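Local coordinates for protein flap endonuclease 1 (Desulfurococcus amylolyticus, PDB 3ORY) that probably cleaves the 5' flaps of branched DNA during replication and repair, as a structure-specific nuclease of the FEN1/XPG family, at residues 28-36 against 82-90; 310-318 against 337-348. All coordinates share one frame; numbering follows the deposited sequence.

In the fold
Both contacts lie on the same side of the chain's centre, their own centres about 15 Å apart. Contact 1 closes first along the sequence: a turn leading into strand 37-41 meets the loop between helix 70-84 and strand 88-93; strands 37-41 and 88-93 run parallel in the sheet. Contact 2 follows near the C-terminal end, where the chain at 310-318 enters helix 315-325 and lies along helix 330-347. The two touch directly: Asn347 ND2 probably hydrogen-bonds to Val83 O, and Trp310 NE1 probably to Pro89 O. The C-terminal helices are thereby joined to helix 70-84 and strand 88-93 of the N-terminal part.

Contact 1: residues 28-36 against 82-90; sequences EDLRILHGK and IVEAGIKPV
Gly35 and Gly86 meet through a backbone bond, Gly35 N to Gly86 O at 2.7 Å, and the amide reaches this oxygen from above the carbonyl plane, 51° out of it. Next, Lys88 N donates to Lys36 O at 2.8 Å, with an N-H...O angle of 168°; Lys88 goes on to bond with Ile38, so the parallel pairing of strands 37-41 and 88-93 starts here. Both glycines suit their positive phi. Gly86 follows helix 70-84 in a Schellman motif, Gly86 N bonding to Val83 O and Ile87 N to Ile82 O, and any CB on Gly86 would press against His34 CB. Gly35 sits inside the type II turn from Leu33 to Lys36, closed by Lys36 N to Leu33 O.

Ala85 O fares differently: the contact buries it, yet it has no hydrogen-bonding partner in the model. His34 CB lies 3.7 Å from Ala85 O, and the edge of the Arg31 guanidinium, NH1 at 3.9 Å, stands near the same oxygen, too far for a hydrogen bond, though its charge may ease the burial.

Around these bonds the contact is aliphatic. Ala85 CB presses closely on Leu30 CB at 3.4 Å, where a small methyl suits the tight approach. Ile87 crosses Leu30 at about a right angle; with its CG1 anti to the carbonyl carbon (chi1 -67°), it sends CD1 to 3.6 Å from Leu30 O while CG1 lies 3.9 Å from Leu33 CB. The Lys36 ammonium makes a cation-pi contact with Tyr181, beyond the two segments. The chemistry thus implies a join fixed by two main-chain bonds and sealed by aliphatic contacts, at the cost of one buried carbonyl.

Contact 2: residues 310-318 against 337-348; sequences WHTPDPDAV and LERYVKAFKENI
Phe344 offers its ring to Pro313 on one face and to Ile348 on the other. Pro313 CD sits over the ring centre, 3.6 Å from the centroid and 11° off the normal, a CH-pi contact to which a rigid proline ring is well suited. Ile348 CG2, four residues on in the chain, covers the opposite face nearer its rim. At the far end of the ring, CZ comes within 3.0 Å of His311 O, a close approach of carbonyl oxygen to ring carbon. The ring reaches this place because CG stands anti to the backbone N (chi1 -169°), projecting it from helix 330-347 to the incoming chain. With an alanine here, Pro313 would probably lose its aromatic seat, and a gap would be likely to open between it and Ile348.

Tyr340 brings ring atom CE2 to 3.5 Å from Pro313 CG, while its hydroxyl bonds to Met156 O in helix 143-156. Ile348 CG2 also lies 3.5 Å from Trp310 CB, at the root of the indole, whose NE1 is the one that probably bonds to Pro89 O; the Ile348 and Trp310 side chains cross at about a right angle.

Farther along, the contact becomes aliphatic, and no hydrogen bond links the two segments. Val341 CG1 meets Pro315 CG at 4.1 Å, and the branched end of Leu337 divides its methyls, CD1 resting 3.7 Å from Pro315 O and CD2 3.9 Å from Val318 CG1. Asp314 occupies the N-cap of helix 315-325, its OD1 accepting from Ala317 N, and Pro315 fits the first turn, where no amide hydrogen is needed. The arrangement is that of two successive helices, N-capped 315-325 and then 330-347, with the extended, proline-bearing chain that leads into the first packed along the second.

Contact 1: residues 28-36 against 82-90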
# COMPACT_ATOMS: atom_id res chain seq x y z
N GLU A 28 4.71 7.00 17.22
CA GLU A 28 5.38 6.04 18.12
C GLU A 28 4.73 4.66 18.13
O GLU A 28 5.43 3.64 18.10
CB GLU A 28 5.55 6.61 19.53
CG GLU A 28 6.64 7.69 19.63
CD GLU A 28 7.92 7.37 18.82
OE1 GLU A 28 8.42 6.22 18.87
OE2 GLU A 28 8.44 8.28 18.15
N ASP A 29 3.40 4.63 18.18
CA ASP A 29 2.63 3.40 17.93
C ASP A 29 1.23 3.72 17.41
O ASP A 29 0.79 4.88 17.44
CB ASP A 29 2.56 2.51 19.19
CG ASP A 29 2.11 3.26 20.44
OD1 ASP A 29 1.61 4.41 20.33
OD2 ASP A 29 2.28 2.71 21.55
N LEU A 30 0.52 2.69 16.96
CA LEU A 30 -0.83 2.82 16.44
C LEU A 30 -1.79 3.63 17.33
O LEU A 30 -2.62 4.38 16.82
CB LEU A 30 -1.40 1.43 16.15
CG LEU A 30 -1.33 0.79 14.76
CD1 LEU A 30 -0.12 1.22 13.94
CD2 LEU A 30 -1.37 -0.74 14.88
N ARG A 31 -1.66 3.49 18.65
CA ARG A 31 -2.62 4.07 19.61
C ARG A 31 -2.68 5.61 19.56
O ARG A 31 -3.72 6.19 19.86
CB ARG A 31 -2.34 3.57 21.04
CG ARG A 31 -3.59 3.40 21.92
CD ARG A 31 -4.10 4.74 22.52
NE ARG A 31 -4.94 4.60 23.72
CZ ARG A 31 -6.22 4.23 23.72
NH1 ARG A 31 -6.86 3.94 22.59
NH2 ARG A 31 -6.87 4.14 24.88
N ILE A 32 -1.59 6.26 19.17
CA ILE A 32 -1.60 7.72 19.01
C ILE A 32 -2.73 8.19 18.07
O ILE A 32 -3.30 9.27 18.26
CB ILE A 32 -0.19 8.27 18.62
CG1 ILE A 32 0.60 8.69 19.87
CG2 ILE A 32 -0.28 9.47 17.68
CD1 ILE A 32 1.54 7.63 20.42
N LEU A 33 -3.09 7.35 17.10
CA LEU A 33 -4.15 7.67 16.13
C LEU A 33 -5.56 7.24 16.59
O LEU A 33 -6.50 7.25 15.79
CB LEU A 33 -3.84 7.05 14.77
CG LEU A 33 -2.59 7.53 14.01
CD1 LEU A 33 -2.27 6.59 12.84
CD2 LEU A 33 -2.76 8.96 13.51
N HIS A 34 -5.70 6.89 17.87
CA HIS A 34 -6.97 6.41 18.41
C HIS A 34 -8.10 7.37 18.06
O HIS A 34 -7.94 8.59 18.14
CB HIS A 34 -6.89 6.24 19.94
CG HIS A 34 -6.88 7.53 20.70
ND1 HIS A 34 -8.03 8.18 21.09
CD2 HIS A 34 -5.85 8.31 21.11
CE1 HIS A 34 -7.71 9.30 21.72
NE2 HIS A 34 -6.40 9.40 21.75
N GLY A 35 -9.23 6.81 17.65
CA GLY A 35 -10.40 7.60 17.28
C GLY A 35 -10.41 8.14 15.86
O GLY A 35 -11.44 8.63 15.40
N LYS A 36 -9.28 8.06 15.15
CA LYS A 36 -9.21 8.58 13.77
C LYS A 36 -9.73 7.59 12.74
O LYS A 36 -9.58 6.37 12.89
CB LYS A 36 -7.78 9.01 13.41
CG LYS A 36 -7.19 10.12 14.30
CD LYS A 36 -7.76 11.49 13.98
CE LYS A 36 -7.73 12.45 15.18
NZ LYS A 36 -6.42 12.46 15.89
N ILE A 82 -5.40 -2.88 14.17
CA ILE A 82 -5.72 -1.49 13.89
C ILE A 82 -6.92 -1.05 14.73
O ILE A 82 -6.89 -0.02 15.39
CB ILE A 82 -5.94 -1.29 12.37
CG1 ILE A 82 -4.59 -1.34 11.64
CG2 ILE A 82 -6.64 0.01 12.06
CD1 ILE A 82 -4.72 -1.35 10.12
N VAL A 83 -7.97 -1.87 14.71
CA VAL A 83 -9.15 -1.65 15.55
C VAL A 83 -8.82 -1.66 17.06
O VAL A 83 -9.32 -0.81 17.80
CB VAL A 83 -10.27 -2.67 15.22
CG1 VAL A 83 -11.39 -2.62 16.25
CG2 VAL A 83 -10.84 -2.40 13.81
N GLU A 84 -7.97 -2.60 17.49
CA GLU A 84 -7.53 -2.69 18.91
C GLU A 84 -6.76 -1.45 19.35
O GLU A 84 -6.74 -1.11 20.54
CB GLU A 84 -6.69 -3.95 19.15
CG GLU A 84 -7.53 -5.23 19.26
CD GLU A 84 -6.71 -6.51 19.21
OE1 GLU A 84 -5.50 -6.46 18.93
OE2 GLU A 84 -7.30 -7.59 19.46
N ALA A 85 -6.12 -0.78 18.40
CA ALA A 85 -5.45 0.48 18.66
C ALA A 85 -6.42 1.67 18.70
O ALA A 85 -6.00 2.80 19.00
CB ALA A 85 -4.37 0.71 17.62
N GLY A 86 -7.69 1.43 18.39
CA GLY A 86 -8.71 2.50 18.42
C GLY A 86 -8.90 3.22 17.09
O GLY A 86 -9.68 4.18 17.00
N ILE A 87 -8.19 2.77 16.06
CA ILE A 87 -8.33 3.34 14.72
C ILE A 87 -9.62 2.82 14.07
O ILE A 87 -9.98 1.66 14.24
CB ILE A 87 -7.08 3.04 13.84
CG1 ILE A 87 -5.85 3.79 14.37
CG2 ILE A 87 -7.33 3.43 12.39
CD1 ILE A 87 -4.52 3.17 13.95
N LYS A 88 -10.31 3.70 13.35
CA LYS A 88 -11.50 3.31 12.61
C LYS A 88 -11.14 3.14 11.14
O LYS A 88 -11.09 4.11 10.39
CB LYS A 88 -12.62 4.34 12.82
CG LYS A 88 -13.02 4.50 14.29
CD LYS A 88 -14.18 5.46 14.47
CE LYS A 88 -14.66 5.44 15.92
NZ LYS A 88 -15.50 6.62 16.23
N PRO A 89 -10.86 1.89 10.72
CA PRO A 89 -10.39 1.71 9.35
C PRO A 89 -11.51 1.56 8.33
O PRO A 89 -12.57 1.01 8.62
CB PRO A 89 -9.57 0.42 9.44
CG PRO A 89 -10.26 -0.40 10.52
CD PRO A 89 -10.99 0.59 11.43
N VAL A 90 -11.24 2.07 7.13
CA VAL A 90 -12.09 1.84 5.97
C VAL A 90 -11.15 1.59 4.79
O VAL A 90 -10.16 2.30 4.61
CB VAL A 90 -13.07 3.03 5.70
CG1 VAL A 90 -12.34 4.38 5.70
CG2 VAL A 90 -13.87 2.82 4.39

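Contact 2: residues 310-318 against 337-348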
# COMPACT_ATOMS: atom_id res chain seq x y z
N TRP A 310 -19.59 1.31 10.09
CA TRP A 310 -19.10 0.08 10.67
C TRP A 310 -20.28 -0.75 11.20
O TRP A 310 -21.18 -0.21 11.85
CB TRP A 310 -18.10 0.39 11.78
CG TRP A 310 -16.83 1.03 11.27
CD1 TRP A 310 -15.66 0.39 10.96
CD2 TRP A 310 -16.61 2.42 10.98
NE1 TRP A 310 -14.73 1.30 10.50
CE2 TRP A 310 -15.29 2.55 10.50
CE3 TRP A 310 -17.40 3.57 11.09
CZ2 TRP A 310 -14.74 3.78 10.13
CZ3 TRP A 310 -16.86 4.80 10.72
CH2 TRP A 310 -15.54 4.89 10.24
N HIS A 311 -20.27 -2.05 10.91
CA HIS A 311 -21.35 -2.95 11.34
C HIS A 311 -20.84 -4.02 12.28
O HIS A 311 -19.65 -4.32 12.31
CB HIS A 311 -22.02 -3.62 10.13
CG HIS A 311 -22.58 -2.65 9.14
ND1 HIS A 311 -23.55 -1.73 9.47
CD2 HIS A 311 -22.30 -2.46 7.83
CE1 HIS A 311 -23.85 -1.00 8.41
NE2 HIS A 311 -23.10 -1.43 7.39
N THR A 312 -21.77 -4.60 13.05
CA THR A 312 -21.44 -5.66 13.99
C THR A 312 -20.70 -6.80 13.28
O THR A 312 -21.18 -7.31 12.28
CB THR A 312 -22.73 -6.20 14.66
OG1 THR A 312 -23.45 -5.10 15.24
CG2 THR A 312 -22.41 -7.23 15.76
N PRO A 313 -19.52 -7.18 13.79
CA PRO A 313 -18.84 -8.33 13.20
C PRO A 313 -19.71 -9.59 13.22
O PRO A 313 -20.54 -9.76 14.12
CB PRO A 313 -17.61 -8.51 14.10
CG PRO A 313 -17.37 -7.13 14.65
CD PRO A 313 -18.72 -6.54 14.85
N ASP A 314 -19.53 -10.44 12.21
CA ASP A 314 -20.23 -11.71 12.10
C ASP A 314 -19.20 -12.84 12.27
O ASP A 314 -18.58 -13.27 11.29
CB ASP A 314 -20.95 -11.77 10.74
CG ASP A 314 -21.77 -13.06 10.54
OD1 ASP A 314 -21.62 -14.03 11.30
OD2 ASP A 314 -22.55 -13.09 9.57
N PRO A 315 -18.98 -13.30 13.52
CA PRO A 315 -17.91 -14.27 13.79
C PRO A 315 -18.03 -15.56 12.98
O PRO A 315 -17.03 -16.05 12.45
CB PRO A 315 -18.06 -14.55 15.30
CG PRO A 315 -18.63 -13.27 15.84
CD PRO A 315 -19.60 -12.82 14.77
N ASP A 316 -19.24 -16.10 12.86
CA ASP A 316 -19.38 -17.34 12.11
C ASP A 316 -18.99 -17.17 10.64
O ASP A 316 -18.35 -18.05 10.07
CB ASP A 316 -20.78 -17.93 12.23
CG ASP A 316 -20.81 -19.38 11.78
OD1 ASP A 316 -20.36 -20.24 12.54
OD2 ASP A 316 -21.28 -19.65 10.66
N ALA A 317 -19.38 -16.04 10.04
CA ALA A 317 -19.04 -15.76 8.64
C ALA A 317 -17.53 -15.65 8.48
O ALA A 317 -16.98 -16.15 7.51
CB ALA A 317 -19.74 -14.50 8.15
N VAL A 318 -16.86 -15.01 9.44
CA VAL A 318 -15.40 -14.96 9.43
C VAL A 318 -14.82 -16.38 9.51
O VAL A 318 -13.92 -16.73 8.74
CB VAL A 318 -14.81 -14.08 10.56
CG1 VAL A 318 -13.28 -14.15 10.54
CG2 VAL A 318 -15.26 -12.62 10.42
N LEU A 337 -11.01 -13.55 17.16
CA LEU A 337 -12.38 -13.04 17.10
C LEU A 337 -12.92 -12.61 18.48
O LEU A 337 -13.54 -11.55 18.60
CB LEU A 337 -13.33 -14.07 16.46
CG LEU A 337 -13.26 -14.18 14.93
CD1 LEU A 337 -14.02 -15.43 14.48
CD2 LEU A 337 -13.80 -12.91 14.24
N GLU A 338 -12.65 -13.42 19.51
CA GLU A 338 -13.00 -13.06 20.89
C GLU A 338 -12.48 -11.67 21.23
O GLU A 338 -13.23 -10.81 21.70
CB GLU A 338 -12.40 -14.06 21.87
CG GLU A 338 -12.96 -15.46 21.82
CD GLU A 338 -12.22 -16.40 22.78
OE1 GLU A 338 -11.48 -15.89 23.64
OE2 GLU A 338 -12.39 -17.63 22.66
N ARG A 339 -11.19 -11.45 20.99
CA ARG A 339 -10.57 -10.15 21.26
C ARG A 339 -11.12 -9.06 20.34
O ARG A 339 -11.39 -7.94 20.79
CB ARG A 339 -9.05 -10.24 21.14
CG ARG A 339 -8.39 -10.83 22.37
CD ARG A 339 -7.09 -11.54 22.01
NE ARG A 339 -6.67 -12.43 23.10
CZ ARG A 339 -5.68 -13.32 23.01
NH1 ARG A 339 -5.37 -14.08 24.05
NH2 ARG A 339 -5.01 -13.46 21.87
N TYR A 340 -11.31 -9.39 19.06
CA TYR A 340 -11.77 -8.42 18.08
C TYR A 340 -13.16 -7.88 18.39
O TYR A 340 -13.38 -6.67 18.32
CB TYR A 340 -11.71 -8.99 16.66
CG TYR A 340 -12.33 -8.10 15.60
CD1 TYR A 340 -11.83 -6.81 15.35
CD2 TYR A 340 -13.41 -8.55 14.83
CE1 TYR A 340 -12.40 -5.99 14.35
CE2 TYR A 340 -13.98 -7.74 13.84
CZ TYR A 340 -13.48 -6.47 13.61
OH TYR A 340 -14.06 -5.68 12.64
N VAL A 341 -14.10 -8.77 18.73
CA VAL A 341 -15.47 -8.31 19.02
C VAL A 341 -15.52 -7.38 20.24
O VAL A 341 -16.26 -6.39 20.24
CB VAL A 341 -16.51 -9.47 19.13
CG1 VAL A 341 -16.63 -10.22 17.79
CG2 VAL A 341 -16.20 -10.43 20.27
N LYS A 342 -14.71 -7.67 21.25
CA LYS A 342 -14.62 -6.81 22.43
C LYS A 342 -14.07 -5.43 22.06
O LYS A 342 -14.66 -4.41 22.41
CB LYS A 342 -13.79 -7.46 23.54
CG LYS A 342 -14.42 -8.73 24.14
CD LYS A 342 -15.64 -8.46 25.05
CE LYS A 342 -16.98 -8.46 24.28
NZ LYS A 342 -17.30 -9.78 23.65
N ALA A 343 -12.95 -5.42 21.34
CA ALA A 343 -12.33 -4.16 20.93
C ALA A 343 -13.24 -3.36 19.99
O ALA A 343 -13.28 -2.14 20.05
CB ALA A 343 -10.97 -4.42 20.30
N PHE A 344 -13.99 -4.06 19.13
CA PHE A 344 -14.94 -3.42 18.22
C PHE A 344 -16.03 -2.67 18.99
O PHE A 344 -16.33 -1.52 18.69
CB PHE A 344 -15.59 -4.46 17.29
CG PHE A 344 -16.38 -3.85 16.15
CD1 PHE A 344 -15.82 -3.75 14.88
CD2 PHE A 344 -17.68 -3.40 16.35
CE1 PHE A 344 -16.54 -3.20 13.82
CE2 PHE A 344 -18.41 -2.84 15.29
CZ PHE A 344 -17.83 -2.74 14.03
N LYS A 345 -16.62 -3.36 19.96
CA LYS A 345 -17.66 -2.81 20.83
C LYS A 345 -17.15 -1.57 21.59
O LYS A 345 -17.87 -0.58 21.70
CB LYS A 345 -18.14 -3.91 21.79
CG LYS A 345 -19.32 -3.58 22.70
CD LYS A 345 -19.74 -4.84 23.47
CE LYS A 345 -20.19 -4.54 24.90
NZ LYS A 345 -21.65 -4.23 25.01
N GLU A 346 -15.91 -1.63 22.08
CA GLU A 346 -15.32 -0.54 22.87
C GLU A 346 -14.85 0.65 22.03
O GLU A 346 -15.09 1.80 22.40
CB GLU A 346 -14.16 -1.07 23.73
CG GLU A 346 -14.60 -1.95 24.92
CD GLU A 346 -13.48 -2.88 25.43
OE1 GLU A 346 -12.45 -3.04 24.74
OE2 GLU A 346 -13.65 -3.45 26.54
N ASN A 347 -14.18 0.37 20.91
CA ASN A 347 -13.51 1.41 20.12
C ASN A 347 -14.32 1.99 18.97
O ASN A 347 -14.09 3.12 18.55
CB ASN A 347 -12.16 0.90 19.60
CG ASN A 347 -11.16 0.63 20.71
OD1 ASN A 347 -11.37 1.01 21.87
ND2 ASN A 347 -10.05 -0.02 20.36
N ILE A 348 -15.26 1.21 18.45
CA ILE A 348 -16.08 1.64 17.31
C ILE A 348 -17.51 1.96 17.74
O ILE A 348 -18.08 2.95 17.30
CB ILE A 348 -15.97 0.64 16.13
CG1 ILE A 348 -14.56 0.71 15.54
CG2 ILE A 348 -17.02 0.93 15.07
CD1 ILE A 348 -14.15 -0.47 14.70